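Local coordinates for variant surface glycoprotein MITAT 1.1 (Trypanosoma brucei brucei, PDB 5LY9) that forms, as the A-type N-terminal domain of a variant surface glycoprotein, the antigenically variable coat that lets the trypanosome evade the host immune response, at residues Q63-K75 with Q274-L286. Sequence-based numbering, arbitrary orientation.
Sequences QQLTLLRGYFARK and QPTLKALVKTLLL. Unlike the reference sequence in segment 63-75: Leu65 (reference Ser). With NAG (2-acetamido-2-deoxy-beta-D-glucopyranose), chain C; GOL (glycerol), chain G.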
ATOM      1  N   GLN A  63     -35.565  19.176  -7.175  1.00 24.12           N
ATOM      2  CA  GLN A  63     -34.490  19.878  -6.569  1.00 24.41           C
ATOM      3  C   GLN A  63     -33.846  19.095  -5.410  1.00 23.29           C
ATOM      4  O   GLN A  63     -32.631  19.091  -5.298  1.00 21.87           O
ATOM      5  CB  GLN A  63     -34.870  21.267  -6.073  1.00 26.70           C
ATOM      6  CG  GLN A  63     -35.248  22.221  -7.214  1.00 28.58           C
ATOM      7  CD  GLN A  63     -35.633  23.627  -6.691  1.00 32.35           C
ATOM      8  OE1 GLN A  63     -35.081  24.130  -5.749  1.00 32.86           O
ATOM      9  NE2 GLN A  63     -36.548  24.267  -7.349  1.00 37.26           N
ATOM     10  N   GLN A  64     -34.652  18.459  -4.569  1.00 22.72           N
ATOM     11  CA  GLN A  64     -34.119  17.621  -3.461  1.00 22.58           C
ATOM     12  C   GLN A  64     -33.233  16.504  -4.019  1.00 21.80           C
ATOM     13  O   GLN A  64     -32.118  16.254  -3.556  1.00 22.05           O
ATOM     14  CB  GLN A  64     -35.279  16.970  -2.711  1.00 22.60           C
ATOM     15  CG  GLN A  64     -36.161  17.972  -1.996  1.00 22.40           C
ATOM     16  CD  GLN A  64     -37.295  18.585  -2.802  1.00 23.39           C
ATOM     17  OE1 GLN A  64     -37.343  18.549  -4.027  1.00 24.43           O
ATOM     18  NE2 GLN A  64     -38.203  19.248  -2.091  1.00 24.10           N
ATOM     19  N   LEU A  65     -33.692  15.876  -5.074  1.00 21.82           N
ATOM     20  CA  LEU A  65     -32.971  14.695  -5.616  1.00 22.80           C
ATOM     21  C   LEU A  65     -31.708  15.109  -6.422  1.00 21.60           C
ATOM     22  O   LEU A  65     -30.678  14.450  -6.364  1.00 21.06           O
ATOM     23  CB  LEU A  65     -33.925  13.872  -6.473  1.00 25.62           C
ATOM     24  CG  LEU A  65     -35.020  13.196  -5.612  1.00 27.33           C
ATOM     25  CD1 LEU A  65     -35.948  12.415  -6.484  1.00 30.81           C
ATOM     26  CD2 LEU A  65     -34.399  12.232  -4.629  1.00 28.01           C
ATOM     27  N   THR A  66     -31.798  16.218  -7.136  1.00 21.51           N
ATOM     28  CA  THR A  66     -30.636  16.793  -7.829  1.00 21.16           C
ATOM     29  C   THR A  66     -29.523  17.077  -6.820  1.00 21.35           C
ATOM     30  O   THR A  66     -28.376  16.737  -7.043  1.00 20.99           O
ATOM     31  CB  THR A  66     -30.988  18.030  -8.595  1.00 21.27           C
ATOM     32  OG1 THR A  66     -31.896  17.704  -9.664  1.00 21.86           O
ATOM     33  CG2 THR A  66     -29.793  18.699  -9.192  1.00 21.51           C
ATOM     34  N   LEU A  67     -29.887  17.732  -5.740  1.00 20.87           N
ATOM     35  CA  LEU A  67     -28.976  18.051  -4.662  1.00 21.00           C
ATOM     36  C   LEU A  67     -28.339  16.833  -4.099  1.00 21.31           C
ATOM     37  O   LEU A  67     -27.089  16.768  -3.914  1.00 21.40           O
ATOM     38  CB  LEU A  67     -29.709  18.813  -3.605  1.00 21.67           C
ATOM     39  CG  LEU A  67     -28.842  19.176  -2.427  1.00 22.61           C
ATOM     40  CD1 LEU A  67     -27.661  20.107  -2.816  1.00 24.32           C
ATOM     41  CD2 LEU A  67     -29.653  19.757  -1.346  1.00 23.22           C
ATOM     42  N   LEU A  68     -29.126  15.776  -3.818  1.00 19.83           N
ATOM     43  CA  LEU A  68     -28.569  14.595  -3.224  1.00 19.67           C
ATOM     44  C   LEU A  68     -27.640  13.861  -4.203  1.00 19.06           C
ATOM     45  O   LEU A  68     -26.595  13.375  -3.806  1.00 18.57           O
ATOM     46  CB  LEU A  68     -29.694  13.656  -2.735  1.00 21.10           C
ATOM     47  CG  LEU A  68     -30.397  14.181  -1.509  1.00 22.70           C
ATOM     48  CD1 LEU A  68     -31.733  13.412  -1.274  1.00 23.63           C
ATOM     49  CD2 LEU A  68     -29.547  14.123  -0.296  1.00 23.18           C
ATOM     50  N   ARG A  69     -28.015  13.817  -5.479  1.00 19.91           N
ATOM     51  CA  ARG A  69     -27.190  13.186  -6.540  1.00 20.77           C
ATOM     52  C   ARG A  69     -25.870  13.912  -6.618  1.00 20.89           C
ATOM     53  O   ARG A  69     -24.828  13.288  -6.687  1.00 19.76           O
ATOM     54  CB  ARG A  69     -27.958  13.279  -7.835  1.00 21.51           C
ATOM     55  CG  ARG A  69     -27.220  12.754  -9.076  1.00 22.34           C
ATOM     56  CD  ARG A  69     -26.781  13.842 -10.026  1.00 22.74           C
ATOM     57  NE  ARG A  69     -26.254  13.195 -11.219  1.00 23.64           N
ATOM     58  CZ  ARG A  69     -26.988  12.759 -12.242  1.00 24.15           C
ATOM     59  NH1 ARG A  69     -28.295  12.983 -12.353  1.00 23.24           N
ATOM     60  NH2 ARG A  69     -26.394  12.074 -13.180  1.00 24.99           N
ATOM     61  N   GLY A  70     -25.951  15.238  -6.626  1.00 20.53           N
ATOM     62  CA  GLY A  70     -24.727  16.079  -6.657  1.00 19.37           C
ATOM     63  C   GLY A  70     -23.859  15.873  -5.461  1.00 20.53           C
ATOM     64  O   GLY A  70     -22.610  15.830  -5.596  1.00 20.07           O
ATOM     65  N   TYR A  71     -24.485  15.725  -4.279  1.00 19.50           N
ATOM     66  CA  TYR A  71     -23.771  15.461  -3.060  1.00 20.89           C
ATOM     67  C   TYR A  71     -23.024  14.148  -3.087  1.00 20.16           C
ATOM     68  O   TYR A  71     -21.816  14.071  -2.812  1.00 19.44           O
ATOM     69  CB  TYR A  71     -24.709  15.570  -1.882  1.00 20.83           C
ATOM     70  CG  TYR A  71     -24.217  14.993  -0.638  1.00 21.41           C
ATOM     71  CD1 TYR A  71     -23.501  15.733   0.258  1.00 22.71           C
ATOM     72  CD2 TYR A  71     -24.484  13.681  -0.358  1.00 22.45           C
ATOM     73  CE1 TYR A  71     -22.991  15.156   1.370  1.00 23.50           C
ATOM     74  CE2 TYR A  71     -23.983  13.082   0.718  1.00 24.03           C
ATOM     75  CZ  TYR A  71     -23.248  13.828   1.632  1.00 24.06           C
ATOM     76  OH  TYR A  71     -22.811  13.209   2.823  1.00 28.43           O
ATOM     77  N   PHE A  72     -23.724  13.109  -3.444  1.00 19.88           N
ATOM     78  CA  PHE A  72     -23.043  11.816  -3.501  1.00 20.24           C
ATOM     79  C   PHE A  72     -21.934  11.811  -4.549  1.00 19.57           C
ATOM     80  O   PHE A  72     -20.859  11.254  -4.316  1.00 20.33           O
ATOM     81  CB  PHE A  72     -24.046  10.674  -3.827  1.00 20.75           C
ATOM     82  CG  PHE A  72     -25.036  10.406  -2.719  1.00 20.74           C
ATOM     83  CD1 PHE A  72     -24.615  10.157  -1.441  1.00 21.15           C
ATOM     84  CD2 PHE A  72     -26.395  10.343  -2.982  1.00 21.64           C
ATOM     85  CE1 PHE A  72     -25.517   9.908  -0.370  1.00 21.62           C
ATOM     86  CE2 PHE A  72     -27.316  10.136  -1.943  1.00 21.37           C
ATOM     87  CZ  PHE A  72     -26.880   9.931  -0.663  1.00 21.41           C
ATOM     88  N   ALA A  73     -22.172  12.420  -5.693  1.00 19.27           N
ATOM     89  CA  ALA A  73     -21.095  12.581  -6.683  1.00 19.09           C
ATOM     90  C   ALA A  73     -19.869  13.290  -6.132  1.00 19.27           C
ATOM     91  O   ALA A  73     -18.755  12.761  -6.258  1.00 18.70           O
ATOM     92  CB  ALA A  73     -21.595  13.296  -7.896  1.00 18.74           C
ATOM     93  N   ARG A  74     -20.042  14.430  -5.509  1.00 19.30           N
ATOM     94  CA  ARG A  74     -18.868  15.099  -4.907  1.00 20.96           C
ATOM     95  C   ARG A  74     -18.175  14.198  -3.935  1.00 20.71           C
ATOM     96  O   ARG A  74     -16.947  14.169  -3.876  1.00 19.93           O
ATOM     97  CB  ARG A  74     -19.192  16.452  -4.223  1.00 21.80           C
ATOM     98  CG  ARG A  74     -19.399  17.567  -5.204  1.00 22.47           C
ATOM     99  CD  ARG A  74     -19.124  18.918  -4.551  1.00 23.92           C
ATOM    100  NE  ARG A  74     -19.321  19.998  -5.482  1.00 24.65           N
ATOM    101  CZ  ARG A  74     -19.314  21.270  -5.157  1.00 27.51           C
ATOM    102  NH1 ARG A  74     -19.063  21.671  -3.899  1.00 29.31           N
ATOM    103  NH2 ARG A  74     -19.542  22.163  -6.089  1.00 27.65           N
ATOM    104  N   LYS A  75     -18.948  13.496  -3.121  1.00 21.03           N
ATOM    105  CA  LYS A  75     -18.355  12.714  -2.063  1.00 20.95           C
ATOM    106  C   LYS A  75     -17.601  11.507  -2.590  1.00 20.20           C
ATOM    107  O   LYS A  75     -16.518  11.202  -2.082  1.00 20.69           O
ATOM    108  CB  LYS A  75     -19.359  12.291  -1.033  1.00 21.15           C
ATOM    109  CG  LYS A  75     -19.820  13.493  -0.185  1.00 22.71           C
ATOM    110  CD  LYS A  75     -18.743  14.046   0.788  1.00 23.84           C
ATOM    111  CE  LYS A  75     -18.437  13.080   1.907  1.00 25.32           C
ATOM    112  NZ  LYS A  75     -17.172  13.254   2.631  1.00 26.56           N
ATOM    113  N   GLN A 274     -23.290  20.420   6.810  1.00 25.12           N
ATOM    114  CA  GLN A 274     -22.664  19.423   5.953  1.00 24.00           C
ATOM    115  C   GLN A 274     -22.059  20.205   4.795  1.00 22.81           C
ATOM    116  O   GLN A 274     -22.779  20.749   3.929  1.00 22.89           O
ATOM    117  CB  GLN A 274     -23.724  18.417   5.517  1.00 23.97           C
ATOM    118  CG  GLN A 274     -24.339  17.602   6.652  1.00 24.75           C
ATOM    119  CD  GLN A 274     -25.307  16.577   6.178  1.00 24.44           C
ATOM    120  OE1 GLN A 274     -25.329  16.230   5.019  1.00 25.70           O
ATOM    121  NE2 GLN A 274     -26.101  16.075   7.073  1.00 25.28           N
ATOM    122  N   PRO A 275     -20.719  20.364   4.803  1.00 23.63           N
ATOM    123  CA  PRO A 275     -20.200  21.435   3.911  1.00 24.69           C
ATOM    124  C   PRO A 275     -20.379  21.162   2.428  1.00 23.91           C
ATOM    125  O   PRO A 275     -20.601  22.131   1.662  1.00 22.41           O
ATOM    126  CB  PRO A 275     -18.705  21.593   4.280  1.00 26.23           C
ATOM    127  CG  PRO A 275     -18.451  20.521   5.245  1.00 27.82           C
ATOM    128  CD  PRO A 275     -19.694  19.913   5.774  1.00 26.42           C
ATOM    129  N   THR A 276     -20.423  19.888   2.040  1.00 23.69           N
ATOM    130  CA  THR A 276     -20.555  19.551   0.623  1.00 23.99           C
ATOM    131  C   THR A 276     -22.010  19.827   0.252  1.00 24.92           C
ATOM    132  O   THR A 276     -22.301  20.371  -0.795  1.00 22.94           O
ATOM    133  CB  THR A 276     -20.201  18.092   0.369  1.00 24.21           C
ATOM    134  OG1 THR A 276     -18.841  17.889   0.783  1.00 24.54           O
ATOM    135  CG2 THR A 276     -20.405  17.719  -1.080  1.00 26.27           C
ATOM    136  N   LEU A 277     -22.926  19.406   1.125  1.00 23.53           N
ATOM    137  CA  LEU A 277     -24.357  19.672   0.878  1.00 24.78           C
ATOM    138  C   LEU A 277     -24.617  21.161   0.744  1.00 24.66           C
ATOM    139  O   LEU A 277     -25.276  21.622  -0.185  1.00 24.10           O
ATOM    140  CB  LEU A 277     -25.242  19.024   1.982  1.00 24.61           C
ATOM    141  CG  LEU A 277     -26.711  18.846   1.620  1.00 25.20           C
ATOM    142  CD1 LEU A 277     -26.853  17.862   0.486  1.00 25.46           C
ATOM    143  CD2 LEU A 277     -27.500  18.445   2.861  1.00 24.57           C
ATOM    144  N   LYS A 278     -24.144  21.923   1.699  1.00 24.57           N
ATOM    145  CA  LYS A 278     -24.426  23.336   1.741  1.00 26.05           C
ATOM    146  C   LYS A 278     -23.861  24.009   0.494  1.00 25.80           C
ATOM    147  O   LYS A 278     -24.524  24.875  -0.110  1.00 25.10           O
ATOM    148  CB  LYS A 278     -23.783  23.943   3.033  1.00 27.99           C
ATOM    149  CG  LYS A 278     -24.055  25.415   3.200  1.00 30.08           C
ATOM    150  CD  LYS A 278     -23.179  25.999   4.285  1.00 32.60           C
ATOM    151  CE  LYS A 278     -23.761  27.339   4.641  1.00 35.42           C
ATOM    152  NZ  LYS A 278     -22.768  28.072   5.501  1.00 37.45           N
ATOM    153  N   ALA A 279     -22.625  23.619   0.121  1.00 24.51           N
ATOM    154  CA  ALA A 279     -21.960  24.254  -1.079  1.00 24.95           C
ATOM    155  C   ALA A 279     -22.728  23.954  -2.336  1.00 25.34           C
ATOM    156  O   ALA A 279     -22.862  24.819  -3.226  1.00 24.54           O
ATOM    157  CB  ALA A 279     -20.551  23.788  -1.225  1.00 26.57           C
ATOM    158  N   LEU A 280     -23.282  22.740  -2.421  1.00 25.06           N
ATOM    159  CA  LEU A 280     -24.068  22.394  -3.636  1.00 24.97           C
ATOM    160  C   LEU A 280     -25.419  23.132  -3.722  1.00 24.19           C
ATOM    161  O   LEU A 280     -25.956  23.248  -4.807  1.00 23.75           O
ATOM    162  CB  LEU A 280     -24.302  20.904  -3.754  1.00 25.39           C
ATOM    163  CG  LEU A 280     -23.077  20.117  -4.172  1.00 25.50           C
ATOM    164  CD1 LEU A 280     -23.243  18.678  -3.815  1.00 26.06           C
ATOM    165  CD2 LEU A 280     -22.870  20.350  -5.641  1.00 25.35           C
ATOM    166  N   VAL A 281     -25.971  23.594  -2.589  1.00 23.78           N
ATOM    167  CA  VAL A 281     -27.182  24.328  -2.609  1.00 24.19           C
ATOM    168  C   VAL A 281     -26.919  25.601  -3.413  1.00 24.20           C
ATOM    169  O   VAL A 281     -27.695  25.990  -4.285  1.00 24.65           O
ATOM    170  CB  VAL A 281     -27.740  24.590  -1.194  1.00 24.59           C
ATOM    171  CG1 VAL A 281     -28.925  25.572  -1.246  1.00 25.29           C
ATOM    172  CG2 VAL A 281     -28.186  23.252  -0.543  1.00 25.15           C
ATOM    173  N   LYS A 282     -25.806  26.212  -3.117  1.00 24.87           N
ATOM    174  CA  LYS A 282     -25.383  27.433  -3.773  1.00 28.80           C
ATOM    175  C   LYS A 282     -24.980  27.149  -5.231  1.00 29.37           C
ATOM    176  O   LYS A 282     -25.513  27.783  -6.134  1.00 31.76           O
ATOM    177  CB  LYS A 282     -24.232  28.044  -3.037  1.00 31.73           C
ATOM    178  CG  LYS A 282     -23.831  29.350  -3.729  1.00 36.08           C
ATOM    179  CD  LYS A 282     -22.808  30.089  -2.928  1.00 42.77           C
ATOM    180  CE  LYS A 282     -22.394  31.364  -3.679  1.00 48.68           C
ATOM    181  NZ  LYS A 282     -21.117  31.807  -3.084  1.00 51.78           N
ATOM    182  N   THR A 283     -24.221  26.114  -5.453  1.00 29.38           N
ATOM    183  CA  THR A 283     -23.811  25.697  -6.804  1.00 30.95           C
ATOM    184  C   THR A 283     -24.952  25.364  -7.745  1.00 32.14           C
ATOM    185  O   THR A 283     -24.919  25.807  -8.898  1.00 34.34           O
ATOM    186  CB  THR A 283     -22.874  24.503  -6.714  1.00 33.04           C
ATOM    187  OG1 THR A 283     -21.720  24.944  -5.992  1.00 36.09           O
ATOM    188  CG2 THR A 283     -22.400  23.950  -8.133  1.00 35.93           C
ATOM    189  N   LEU A 284     -25.918  24.548  -7.304  1.00 27.64           N
ATOM    190  CA  LEU A 284     -26.943  23.974  -8.189  1.00 28.05           C
ATOM    191  C   LEU A 284     -28.291  24.615  -8.100  1.00 28.75           C
ATOM    192  O   LEU A 284     -29.030  24.591  -9.054  1.00 30.58           O
ATOM    193  CB  LEU A 284     -27.095  22.472  -7.870  1.00 27.01           C
ATOM    194  CG  LEU A 284     -25.899  21.586  -8.241  1.00 27.53           C
ATOM    195  CD1 LEU A 284     -26.131  20.153  -7.748  1.00 26.94           C
ATOM    196  CD2 LEU A 284     -25.603  21.699  -9.749  1.00 29.60           C
ATOM    197  N   LEU A 285     -28.641  25.219  -6.966  1.00 27.05           N
ATOM    198  CA  LEU A 285     -30.037  25.590  -6.743  1.00 26.39           C
ATOM    199  C   LEU A 285     -30.303  27.083  -6.564  1.00 29.02           C
ATOM    200  O   LEU A 285     -31.377  27.535  -6.870  1.00 31.78           O
ATOM    201  CB  LEU A 285     -30.603  24.738  -5.592  1.00 26.86           C
ATOM    202  CG  LEU A 285     -30.559  23.232  -5.637  1.00 25.36           C
ATOM    203  CD1 LEU A 285     -31.294  22.554  -4.433  1.00 26.73           C
ATOM    204  CD2 LEU A 285     -31.216  22.684  -6.871  1.00 28.62           C
ATOM    205  N   LEU A 286     -29.372  27.849  -6.031  1.00 28.41           N
ATOM    206  CA  LEU A 286     -29.593  29.258  -5.804  1.00 28.49           C
ATOM    207  C   LEU A 286     -29.404  30.078  -7.083  1.00 31.29           C
ATOM    208  O   LEU A 286     -28.542  29.776  -7.875  1.00 32.50           O
ATOM    209  CB  LEU A 286     -28.679  29.777  -4.750  1.00 26.85           C
ATOM    210  CG  LEU A 286     -28.949  29.217  -3.310  1.00 27.29           C
ATOM    211  CD1 LEU A 286     -27.991  29.840  -2.299  1.00 29.45           C
ATOM    212  CD2 LEU A 286     -30.338  29.294  -2.781  1.00 30.42           C
TER
HETATM  213  C1  NAG C   1     -23.854   7.222   2.429  1.00 24.26           C
HETATM  214  C2  NAG C   1     -23.493   5.747   2.519  1.00 26.74           C
HETATM  215  C3  NAG C   1     -24.194   4.933   1.489  1.00 25.48           C
HETATM  216  C4  NAG C   1     -25.699   5.194   1.636  1.00 26.21           C
HETATM  217  C5  NAG C   1     -25.981   6.684   1.515  1.00 25.07           C
HETATM  218  C6  NAG C   1     -27.448   7.090   1.714  1.00 25.57           C
HETATM  219  C7  NAG C   1     -21.272   5.195   3.369  1.00 29.10           C
HETATM  220  C8  NAG C   1     -19.798   5.045   3.109  1.00 27.88           C
HETATM  221  N2  NAG C   1     -22.054   5.581   2.356  1.00 26.07           N
HETATM  222  O3  NAG C   1     -23.936   3.554   1.720  1.00 27.81           O
HETATM  223  O4  NAG C   1     -26.335   4.517   0.556  1.00 28.15           O
HETATM  224  O5  NAG C   1     -25.271   7.350   2.527  1.00 24.75           O
HETATM  225  O6  NAG C   1     -27.953   6.487   2.916  1.00 26.16           O
HETATM  226  O7  NAG C   1     -21.736   4.999   4.470  1.00 29.56           O
HETATM  227  C1  GOL G 408     -27.076  14.338   2.926  1.00 36.49           C
HETATM  228  O1  GOL G 408     -27.386  14.829   4.206  1.00 33.09           O
HETATM  229  C2  GOL G 408     -26.991  12.868   3.032  1.00 36.00           C
HETATM  230  O2  GOL G 408     -28.294  12.297   3.300  1.00 33.48           O
HETATM  231  C3  GOL G 408     -25.986  12.677   4.206  1.00 36.19           C
HETATM  232  O3  GOL G 408     -24.983  11.842   3.727  1.00 34.31           O
HETATM  233  O   HOH W   1     -18.730  24.582  -4.396  1.00 38.27           O
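Leu67 pushes its side chain as a knob into a hole made by Leu277, Leu280, Val281 and Leu285. Its CG stands anti to the backbone N (chi1 179°), which spreads the two methyls over helix 275-285: CD1 lies 3.6 Å from CB of Leu280, and CD2 lies 3.9 Å from CG2 of Val281. Leu277 crosses it at about a right angle, CD1 meeting Leu67 CG. Leu285 also packs on Gln63, its CD1 3.8 Å from Gln63 O. Leu280 returns the knob, reaching in among Leu67, Gly70, Tyr71 and Arg74; Gly70 has no side chain, and Leu280 CD1 lies 3.3 Å from Gly70 C. Arg74 runs out extended between Thr276, Ala279 and Thr283, with Leu280 CD2 over one face of its guanidinium. A water at the edge of that group accepts from Arg74 NH1 at 3.0 Å, while NH2 forms a salt bridge with Asp348 of the second subunit. No direct hydrogen bond joins the two segments. The helix axes approach to 9.3 Å with 126° between their directions, and the interlocked Leu67, Leu280 and Arg74 make this knobs-into-holes packing of a short helix against helix 62-114, a long core helix of the VSG N-terminal domain.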